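Long-range contacts in endoglucanase, glycoside hydrolase family 5 protein (Cytophaga hutchinsonii, PDB 5IHS), which probably hydrolyses internal beta-1,4-glucosidic bonds of cellulose, as an endoglucanase of glycoside hydrolase family 5: residues Thr49-Gly54 / Ile277-Trp282; Tyr119-Tyr124 / Ile154-Asn159; Ile190-Thr195 / Met216-Phe221. All coordinates share one frame; numbering follows the deposited sequence.

From the N terminus, T49-G54 leads into the first strand of an eight-stranded parallel barrel, and contact 1 pairs it with I277-W282 at the eighth, closing the barrel and with it a loop of 222 residues. Contacts 2 and 3 both nest inside that loop and follow one another in series. Contact 2 closes a short loop holding helix 133-147 and joins the third and fourth strands; contact 3 closes another and joins the fifth and sixth. Backbone hydrogen bonds, probably Y155 O to V192 N and Y155 N to I190 O, tie contacts 2 and 3 across neighbouring strands. Contacts 1 and 2 meet in the barrel interior, L52 against Y119 and C280 against I121.

Contact 1 (Thr49-Gly54 / Ile277-Trp282); sequences TVQLRG and ISYCNW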
loop_
_atom_site.group_PDB
_atom_site.type_symbol
_atom_site.label_atom_id
_atom_site.label_comp_id
_atom_site.label_asym_id
_atom_site.label_seq_id
_atom_site.Cartn_x
_atom_site.Cartn_y
_atom_site.Cartn_z
ATOM N N THR A 49 -15.329 11.433 -2.475
ATOM C CA THR A 49 -13.920 11.373 -2.846
ATOM C C THR A 49 -13.175 10.795 -1.641
ATOM O O THR A 49 -13.295 11.316 -0.524
ATOM C CB THR A 49 -13.380 12.747 -3.245
ATOM O OG1 THR A 49 -14.159 13.256 -4.332
ATOM C CG2 THR A 49 -11.914 12.641 -3.683
ATOM N N VAL A 50 -12.460 9.692 -1.843
ATOM C CA VAL A 50 -11.930 8.880 -0.756
ATOM C C VAL A 50 -10.423 9.045 -0.657
ATOM O O VAL A 50 -9.709 8.991 -1.669
ATOM C CB VAL A 50 -12.303 7.398 -0.957
ATOM C CG1 VAL A 50 -11.724 6.541 0.147
ATOM C CG2 VAL A 50 -13.807 7.219 -1.013
ATOM N N GLN A 51 -9.942 9.198 0.579
ATOM C CA GLN A 51 -8.519 9.175 0.897
ATOM C C GLN A 51 -8.326 8.230 2.076
ATOM O O GLN A 51 -8.862 8.474 3.162
ATOM C CB GLN A 51 -8.001 10.568 1.246
ATOM C CG GLN A 51 -6.494 10.595 1.434
ATOM C CD GLN A 51 -5.990 11.931 1.900
ATOM O OE1 GLN A 51 -6.767 12.858 2.137
ATOM N NE2 GLN A 51 -4.686 12.033 2.060
ATOM N N LEU A 52 -7.592 7.147 1.853
ATOM C CA LEU A 52 -7.300 6.146 2.865
ATOM C C LEU A 52 -5.938 6.441 3.486
ATOM O O LEU A 52 -5.050 6.998 2.838
ATOM C CB LEU A 52 -7.280 4.749 2.236
ATOM C CG LEU A 52 -8.582 4.347 1.535
ATOM C CD1 LEU A 52 -8.438 2.978 0.888
ATOM C CD2 LEU A 52 -9.790 4.370 2.475
ATOM N N ARG A 53 -5.768 6.056 4.749
ATOM C CA ARG A 53 -4.470 6.164 5.404
ATOM C C ARG A 53 -4.315 4.978 6.333
ATOM O O ARG A 53 -5.265 4.602 7.032
ATOM C CB ARG A 53 -4.328 7.431 6.251
ATOM C CG ARG A 53 -4.651 8.745 5.580
ATOM C CD ARG A 53 -4.628 9.846 6.648
ATOM N NE ARG A 53 -4.887 11.153 6.074
ATOM C CZ ARG A 53 -6.093 11.633 5.828
ATOM N NH1 ARG A 53 -7.180 10.948 6.168
ATOM N NH2 ARG A 53 -6.210 12.831 5.273
ATOM N N GLY A 54 -3.130 4.385 6.336
ATOM C CA GLY A 54 -2.908 3.247 7.192
ATOM C C GLY A 54 -1.467 2.822 7.262
ATOM O O GLY A 54 -0.541 3.640 7.134
ATOM N N ILE A 277 -4.479 12.040 -1.806
ATOM C CA ILE A 277 -3.707 10.844 -2.142
ATOM C C ILE A 277 -3.606 9.952 -0.909
ATOM O O ILE A 277 -3.180 10.394 0.165
ATOM C CB ILE A 277 -2.309 11.219 -2.669
ATOM C CG1 ILE A 277 -2.439 12.033 -3.961
ATOM C CG2 ILE A 277 -1.477 9.959 -2.895
ATOM C CD1 ILE A 277 -1.118 12.630 -4.466
ATOM N N SER A 278 -4.000 8.688 -1.065
ATOM C CA SER A 278 -3.947 7.734 0.031
ATOM C C SER A 278 -2.502 7.353 0.347
ATOM O O SER A 278 -1.629 7.357 -0.531
ATOM C CB SER A 278 -4.725 6.478 -0.359
ATOM O OG SER A 278 -6.121 6.720 -0.505
ATOM N N TYR A 279 -2.262 6.979 1.610
ATOM C CA TYR A 279 -0.898 6.691 2.040
ATOM C C TYR A 279 -0.814 5.631 3.136
ATOM O O TYR A 279 -1.658 5.572 4.031
ATOM C CB TYR A 279 -0.158 7.976 2.435
ATOM C CG TYR A 279 -0.732 8.906 3.493
ATOM C CD1 TYR A 279 -0.576 8.642 4.852
ATOM C CD2 TYR A 279 -1.310 10.117 3.137
ATOM C CE1 TYR A 279 -0.991 9.532 5.816
ATOM C CE2 TYR A 279 -1.728 11.028 4.106
ATOM C CZ TYR A 279 -1.553 10.734 5.443
ATOM O OH TYR A 279 -1.969 11.666 6.384
ATOM N N CYS A 280 0.196 4.755 3.031
ATOM C CA CYS A 280 0.473 3.718 4.028
ATOM C C CYS A 280 1.941 3.759 4.426
ATOM O O CYS A 280 2.815 3.779 3.556
ATOM C CB CYS A 280 0.211 2.306 3.491
ATOM S SG CYS A 280 -1.491 1.920 3.139
ATOM N N ASN A 281 2.206 3.723 5.729
ATOM C CA ASN A 281 3.565 3.822 6.255
ATOM C C ASN A 281 4.249 2.466 6.383
ATOM O O ASN A 281 3.648 1.475 6.813
ATOM C CB ASN A 281 3.540 4.483 7.632
ATOM C CG ASN A 281 4.908 4.521 8.291
ATOM O OD1 ASN A 281 5.139 3.851 9.297
ATOM N ND2 ASN A 281 5.807 5.332 7.748
ATOM N N TRP A 282 5.535 2.454 6.046
ATOM C CA TRP A 282 6.432 1.320 6.242
ATOM C C TRP A 282 7.190 1.528 7.550
ATOM O O TRP A 282 7.961 2.500 7.643
ATOM C CB TRP A 282 7.413 1.279 5.080
ATOM C CG TRP A 282 8.340 0.105 5.037
ATOM C CD1 TRP A 282 9.613 0.049 5.522
ATOM C CD2 TRP A 282 8.072 -1.175 4.455
ATOM N NE1 TRP A 282 10.155 -1.182 5.272
ATOM C CE2 TRP A 282 9.238 -1.953 4.614
ATOM C CE3 TRP A 282 6.961 -1.741 3.816
ATOM C CZ2 TRP A 282 9.327 -3.266 4.146
ATOM C CZ3 TRP A 282 7.053 -3.044 3.352
ATOM C CH2 TRP A 282 8.234 -3.785 3.507
HETATM O O HOH W 1 -7.031 8.478 -2.357
#
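R53 CG, anti to its carbonyl carbon (chi1 -52°), and Y279 CG, between backbone N and carbonyl carbon (chi1 56°), bring the arginine chain and the phenol ring together on one face of the sheet. R53 CG lies over one face of the ring, toward the rim, 3.8 Å from the Y279 centroid in a CH-pi contact, and the extended chain runs on to the hydroxyl. There R53 NE donates a bent bond to Y279 OH at 3.0 Å, the hydroxyl lying in the guanidinium plane at its edge; the guanidinium and ring planes stand 80° apart. D273 forms a salt bridge with R53 NH2, and D319 is hydrogen-bonded to Y279 OH. A leucine in place of Y279 would probably leave R53 NE and D319 without their hydroxyl partner and R53 CG without the ring face it packs on, though D273 would still hold the guanidinium.

The backbones run parallel, as first and eighth strands closing a TIM barrel: Y279 N bonds to L52 O, G54 N to Y279 O (3.0 Å), and N281 N to G54 O (3.1 Å). Before this pairing begins, a side chain does the work of a strand carbonyl, S278 OG accepting from L52 N at 2.8 Å. One water bridges V50 O and S278 OG. On the R53 side, the extended Q51 chain carries NE2 to I277 O at 2.9 Å, approaching from above the carbonyl plane; NE2 also bonds to D273.

Contact 2 (Tyr119-Tyr124 / Ile154-Asn159); sequences YVIIDY and IYEVYN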
loop_
_atom_site.group_PDB
_atom_site.type_symbol
_atom_site.label_atom_id
_atom_site.label_comp_id
_atom_site.label_asym_id
_atom_site.label_seq_id
_atom_site.Cartn_x
_atom_site.Cartn_y
_atom_site.Cartn_z
ATOM N N TYR A 119 -10.183 -1.458 4.416
ATOM C CA TYR A 119 -9.632 -1.829 3.119
ATOM C C TYR A 119 -8.296 -2.548 3.305
ATOM O O TYR A 119 -7.626 -2.412 4.338
ATOM C CB TYR A 119 -9.504 -0.595 2.209
ATOM C CG TYR A 119 -10.863 0.001 1.866
ATOM C CD1 TYR A 119 -11.614 -0.510 0.813
ATOM C CD2 TYR A 119 -11.412 1.034 2.614
ATOM C CE1 TYR A 119 -12.868 -0.007 0.518
ATOM C CE2 TYR A 119 -12.658 1.548 2.327
ATOM C CZ TYR A 119 -13.389 1.025 1.291
ATOM O OH TYR A 119 -14.648 1.555 1.060
ATOM N N VAL A 120 -7.902 -3.321 2.293
ATOM C CA VAL A 120 -6.676 -4.106 2.367
ATOM C C VAL A 120 -6.005 -4.118 1.002
ATOM O O VAL A 120 -6.665 -4.364 -0.018
ATOM C CB VAL A 120 -6.924 -5.536 2.899
ATOM C CG1 VAL A 120 -7.946 -6.287 2.064
ATOM C CG2 VAL A 120 -5.612 -6.316 2.992
ATOM N N ILE A 121 -4.698 -3.856 0.994
ATOM C CA ILE A 121 -3.878 -3.924 -0.209
ATOM C C ILE A 121 -3.152 -5.261 -0.232
ATOM O O ILE A 121 -2.417 -5.590 0.704
ATOM C CB ILE A 121 -2.864 -2.777 -0.258
ATOM C CG1 ILE A 121 -3.557 -1.415 -0.250
ATOM C CG2 ILE A 121 -1.975 -2.916 -1.487
ATOM C CD1 ILE A 121 -2.630 -0.269 0.067
ATOM N N ILE A 122 -3.349 -6.003 -1.321
ATOM C CA ILE A 122 -2.622 -7.238 -1.585
ATOM C C ILE A 122 -1.414 -6.843 -2.427
ATOM O O ILE A 122 -1.552 -6.588 -3.623
ATOM C CB ILE A 122 -3.500 -8.264 -2.308
ATOM C CG1 ILE A 122 -4.713 -8.650 -1.457
ATOM C CG2 ILE A 122 -2.680 -9.502 -2.691
ATOM C CD1 ILE A 122 -5.718 -9.502 -2.186
ATOM N N ASP A 123 -0.229 -6.768 -1.796
ATOM C CA ASP A 123 0.998 -6.266 -2.418
ATOM C C ASP A 123 1.937 -7.409 -2.797
ATOM O O ASP A 123 2.440 -8.144 -1.933
ATOM C CB ASP A 123 1.665 -5.283 -1.452
ATOM C CG ASP A 123 3.147 -5.031 -1.712
ATOM O OD1 ASP A 123 3.600 -5.027 -2.873
ATOM O OD2 ASP A 123 3.848 -4.794 -0.671
ATOM N N TYR A 124 2.173 -7.548 -4.102
ATOM C CA TYR A 124 3.166 -8.463 -4.660
ATOM C C TYR A 124 4.511 -7.765 -4.503
ATOM O O TYR A 124 4.904 -6.928 -5.321
ATOM C CB TYR A 124 2.814 -8.750 -6.112
ATOM C CG TYR A 124 3.427 -9.996 -6.703
ATOM C CD1 TYR A 124 2.974 -11.259 -6.321
ATOM C CD2 TYR A 124 4.434 -9.930 -7.649
ATOM C CE1 TYR A 124 3.513 -12.410 -6.861
ATOM C CE2 TYR A 124 4.976 -11.087 -8.199
ATOM C CZ TYR A 124 4.511 -12.321 -7.795
ATOM O OH TYR A 124 5.022 -13.490 -8.314
ATOM N N ILE A 154 -7.876 -4.061 -2.635
ATOM C CA ILE A 154 -7.060 -3.278 -3.560
ATOM C C ILE A 154 -5.864 -4.153 -3.934
ATOM O O ILE A 154 -5.226 -4.737 -3.054
ATOM C CB ILE A 154 -6.578 -1.973 -2.886
ATOM C CG1 ILE A 154 -7.773 -1.114 -2.447
ATOM C CG2 ILE A 154 -5.642 -1.196 -3.809
ATOM C CD1 ILE A 154 -7.407 -0.040 -1.440
ATOM N N TYR A 155 -5.580 -4.280 -5.232
ATOM C CA TYR A 155 -4.461 -5.092 -5.695
ATOM C C TYR A 155 -3.264 -4.205 -6.013
ATOM O O TYR A 155 -3.423 -3.143 -6.615
ATOM C CB TYR A 155 -4.831 -5.873 -6.954
ATOM C CG TYR A 155 -6.055 -6.741 -6.816
ATOM C CD1 TYR A 155 -5.965 -8.036 -6.333
ATOM C CD2 TYR A 155 -7.303 -6.272 -7.181
ATOM C CE1 TYR A 155 -7.090 -8.837 -6.219
ATOM C CE2 TYR A 155 -8.435 -7.067 -7.075
ATOM C CZ TYR A 155 -8.322 -8.346 -6.595
ATOM O OH TYR A 155 -9.427 -9.158 -6.461
ATOM N N GLU A 156 -2.059 -4.655 -5.656
ATOM C CA GLU A 156 -0.815 -3.942 -5.953
ATOM C C GLU A 156 0.125 -4.954 -6.608
ATOM O O GLU A 156 0.699 -5.823 -5.948
ATOM C CB GLU A 156 -0.247 -3.309 -4.686
ATOM C CG GLU A 156 1.095 -2.629 -4.907
ATOM C CD GLU A 156 1.663 -1.972 -3.664
ATOM O OE1 GLU A 156 1.101 -2.147 -2.559
ATOM O OE2 GLU A 156 2.694 -1.252 -3.807
ATOM N N VAL A 157 0.255 -4.861 -7.937
ATOM C CA VAL A 157 0.819 -5.967 -8.716
ATOM C C VAL A 157 2.337 -5.990 -8.817
ATOM O O VAL A 157 2.896 -7.015 -9.230
ATOM C CB VAL A 157 0.202 -6.029 -10.128
ATOM C CG1 VAL A 157 -1.306 -6.266 -10.035
ATOM C CG2 VAL A 157 0.515 -4.780 -10.945
ATOM N N TYR A 158 3.023 -4.912 -8.445
ATOM C CA TYR A 158 4.485 -4.861 -8.605
ATOM C C TYR A 158 5.022 -3.747 -7.693
ATOM O O TYR A 158 5.170 -2.607 -8.133
ATOM C CB TYR A 158 4.842 -4.599 -10.064
ATOM C CG TYR A 158 6.299 -4.773 -10.460
ATOM C CD1 TYR A 158 7.316 -4.830 -9.518
ATOM C CD2 TYR A 158 6.646 -4.877 -11.804
ATOM C CE1 TYR A 158 8.639 -4.976 -9.907
ATOM C CE2 TYR A 158 7.959 -5.025 -12.200
ATOM C CZ TYR A 158 8.952 -5.072 -11.247
ATOM O OH TYR A 158 10.278 -5.212 -11.588
ATOM N N ASN A 159 5.356 -4.103 -6.444
ATOM C CA ASN A 159 5.800 -3.133 -5.444
ATOM C C ASN A 159 6.737 -2.055 -5.989
ATOM O O ASN A 159 6.370 -0.869 -6.016
ATOM C CB ASN A 159 6.484 -3.898 -4.311
ATOM C CG ASN A 159 7.168 -2.985 -3.315
ATOM O OD1 ASN A 159 6.589 -2.002 -2.877
ATOM N ND2 ASN A 159 8.418 -3.287 -2.967
#
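D123 and E156 project side by side from paired strand positions, pointing the same way, with their carboxylates stacked 25° apart and D123 OD1 3.8 Å from E156 OE1. The glutamate chain is fully extended, with CG anti to the backbone N (chi1 176°), and this lays E156 OE1 against two aliphatic carbons, I121 CG2 at 3.3 Å and D123 CB at 3.4 Å. On the same face I121 CG1 packs on I154 CB (4.0 Å), and N159 CB rests on D123 OD1 at 3.4 Å. On the opposite face I122 CD1 lies 4.3 Å from Y155 CE1, and helix 133-147 covers both residues.

The backbone is that of a right-handed beta-alpha-beta unit, strands 119-125 and 153-156 joined through helix 133-147, the third and fourth strands of the TIM barrel. Four backbone bonds, each 2.9 Å, run from I154 N to V120 O, I122 N to I154 O, E156 N to I122 O and Y124 N to E156 O. Beyond the strand, N159 N still reaches Y124 O at 3.1 Å. N159 opens an Asn-Glu-Pro sequence of the kind that carries the acid/base glutamate in family 5 enzymes.

A second shell positions the acidic pair: E156 OE1 forms a salt bridge with R85 NE, E156 OE2 bonds to T247 and D123 OD2 to H125. R85 would probably ease any repulsion, chiefly through E156, its pairing with D123 being long and weak.

Contact 3 (Ile190-Thr195 / Met216-Phe221); sequences IIVVGT and MYTLHF
M216 O takes a hydrogen bond from V193 N at 2.9 Å and a weaker CA-H...O contact from V192 CA at 3.3 Å. Parallel pairing continues from M216 N to I191 O and from T218 N to V193 O. Farther on, T195 N is hydrogen-bonded to S199 OG, and it is the T195 hydroxyl, OG1, that donates to T218 O at 3.1 Å, nearly along the C=O axis. With chi1 60°, T195 OG1 takes the crowded position between backbone N and carbonyl carbon, which turns it to that acceptor.

Side chains meet on both faces. On one, V192 CG1 lies 3.3 Å from T218 OG1, their branches crossing at about a right angle, and I190 CG2 packs on M216 SD at 3.7 Å. On the other, V193 CB approaches Y217 CD2 at 4.4 Å, while Y217 OH bonds outward to I210 N. Farther along the strand, H220 bonds to E160 through ND1 and to T247 through NE2. The short strands 191-193 and 216-221 diverge by 49°, with the twist of neighbouring strands in a TIM barrel, here the fifth and sixth, and H220 beside E160 is consistent with the active-site end of a family 5 cellulase.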
loop_
_atom_site.group_PDB
_atom_site.type_symbol
_atom_site.label_atom_id
_atom_site.label_comp_id
_atom_site.label_asym_id
_atom_site.label_seq_id
_atom_site.Cartn_x
_atom_site.Cartn_y
_atom_site.Cartn_z
ATOM N N ILE A 190 -9.809 -1.638 -7.412
ATOM C CA ILE A 190 -8.653 -0.881 -7.863
ATOM C C ILE A 190 -7.417 -1.765 -7.960
ATOM O O ILE A 190 -7.153 -2.609 -7.093
ATOM C CB ILE A 190 -8.439 0.319 -6.927
ATOM C CG1 ILE A 190 -9.588 1.325 -7.101
ATOM C CG2 ILE A 190 -7.079 0.990 -7.190
ATOM C CD1 ILE A 190 -9.554 2.497 -6.176
ATOM N N ILE A 191 -6.634 -1.528 -9.010
ATOM C CA ILE A 191 -5.331 -2.143 -9.201
ATOM C C ILE A 191 -4.299 -1.023 -9.283
ATOM O O ILE A 191 -4.453 -0.094 -10.085
ATOM C CB ILE A 191 -5.305 -3.014 -10.471
ATOM C CG1 ILE A 191 -6.393 -4.094 -10.421
ATOM C CG2 ILE A 191 -3.931 -3.620 -10.655
ATOM C CD1 ILE A 191 -6.618 -4.793 -11.758
ATOM N N VAL A 192 -3.255 -1.121 -8.453
ATOM C CA VAL A 192 -2.199 -0.115 -8.359
ATOM C C VAL A 192 -0.937 -0.707 -8.972
ATOM O O VAL A 192 -0.540 -1.826 -8.619
ATOM C CB VAL A 192 -1.932 0.311 -6.903
ATOM C CG1 VAL A 192 -0.953 1.473 -6.867
ATOM C CG2 VAL A 192 -3.232 0.646 -6.152
ATOM N N VAL A 193 -0.295 0.048 -9.868
ATOM C CA VAL A 193 0.838 -0.425 -10.654
ATOM C C VAL A 193 2.093 0.383 -10.328
ATOM O O VAL A 193 2.099 1.617 -10.447
ATOM C CB VAL A 193 0.536 -0.349 -12.162
ATOM C CG1 VAL A 193 1.726 -0.876 -12.965
ATOM C CG2 VAL A 193 -0.744 -1.103 -12.507
ATOM N N GLY A 194 3.168 -0.338 -9.972
ATOM C CA GLY A 194 4.432 0.285 -9.647
ATOM C C GLY A 194 5.106 0.941 -10.834
ATOM O O GLY A 194 4.783 0.690 -11.992
ATOM N N THR A 195 6.068 1.811 -10.513
ATOM C CA THR A 195 6.734 2.639 -11.507
ATOM C C THR A 195 8.260 2.523 -11.368
ATOM O O THR A 195 8.795 1.982 -10.388
ATOM C CB THR A 195 6.199 4.096 -11.440
ATOM O OG1 THR A 195 6.428 4.664 -10.145
ATOM C CG2 THR A 195 4.700 4.152 -11.788
ATOM N N MET A 216 -4.523 2.762 -10.760
ATOM C CA MET A 216 -3.733 3.817 -10.146
ATOM C C MET A 216 -2.261 3.447 -10.237
ATOM O O MET A 216 -1.904 2.309 -10.556
ATOM C CB MET A 216 -4.137 4.021 -8.679
ATOM C CG MET A 216 -5.619 4.310 -8.493
ATOM S SD MET A 216 -6.124 4.522 -6.776
ATOM C CE MET A 216 -5.675 6.228 -6.507
ATOM N N TYR A 217 -1.398 4.411 -9.911
ATOM C CA TYR A 217 0.044 4.256 -10.067
ATOM C C TYR A 217 0.750 4.567 -8.758
ATOM O O TYR A 217 0.389 5.506 -8.042
ATOM C CB TYR A 217 0.557 5.136 -11.227
ATOM C CG TYR A 217 -0.190 4.807 -12.501
ATOM C CD1 TYR A 217 -1.393 5.416 -12.780
ATOM C CD2 TYR A 217 0.267 3.837 -13.379
ATOM C CE1 TYR A 217 -2.124 5.083 -13.908
ATOM C CE2 TYR A 217 -0.443 3.503 -14.517
ATOM C CZ TYR A 217 -1.643 4.126 -14.777
ATOM O OH TYR A 217 -2.353 3.785 -15.907
ATOM N N THR A 218 1.759 3.763 -8.454
ATOM C CA THR A 218 2.450 3.842 -7.179
ATOM C C THR A 218 3.450 4.984 -7.120
ATOM O O THR A 218 4.272 5.147 -8.023
ATOM C CB THR A 218 3.218 2.545 -6.949
ATOM O OG1 THR A 218 2.333 1.457 -7.204
ATOM C CG2 THR A 218 3.765 2.470 -5.535
ATOM N N LEU A 219 3.441 5.690 -5.984
ATOM C CA LEU A 219 4.499 6.608 -5.588
ATOM C C LEU A 219 5.008 6.186 -4.213
ATOM O O LEU A 219 4.215 6.047 -3.276
ATOM C CB LEU A 219 3.966 8.040 -5.508
ATOM C CG LEU A 219 4.963 9.102 -5.052
ATOM C CD1 LEU A 219 6.059 9.269 -6.076
ATOM C CD2 LEU A 219 4.248 10.417 -4.797
ATOM N N HIS A 220 6.321 5.969 -4.088
ATOM C CA HIS A 220 6.959 5.686 -2.805
ATOM C C HIS A 220 7.971 6.773 -2.487
ATOM O O HIS A 220 8.790 7.127 -3.341
ATOM C CB HIS A 220 7.701 4.356 -2.831
ATOM C CG HIS A 220 6.792 3.175 -2.812
ATOM N ND1 HIS A 220 7.252 1.878 -2.799
ATOM C CD2 HIS A 220 5.440 3.096 -2.785
ATOM C CE1 HIS A 220 6.222 1.049 -2.764
ATOM N NE2 HIS A 220 5.116 1.768 -2.748
ATOM N N PHE A 221 7.953 7.277 -1.252
ATOM C CA PHE A 221 8.905 8.299 -0.844
ATOM C C PHE A 221 9.416 8.016 0.561
ATOM O O PHE A 221 8.712 7.448 1.405
ATOM C CB PHE A 221 8.307 9.720 -0.932
ATOM C CG PHE A 221 7.268 10.015 0.109
ATOM C CD1 PHE A 221 7.628 10.492 1.364
ATOM C CD2 PHE A 221 5.922 9.801 -0.147
ATOM C CE1 PHE A 221 6.673 10.736 2.341
ATOM C CE2 PHE A 221 4.968 10.059 0.829
ATOM C CZ PHE A 221 5.347 10.515 2.066
#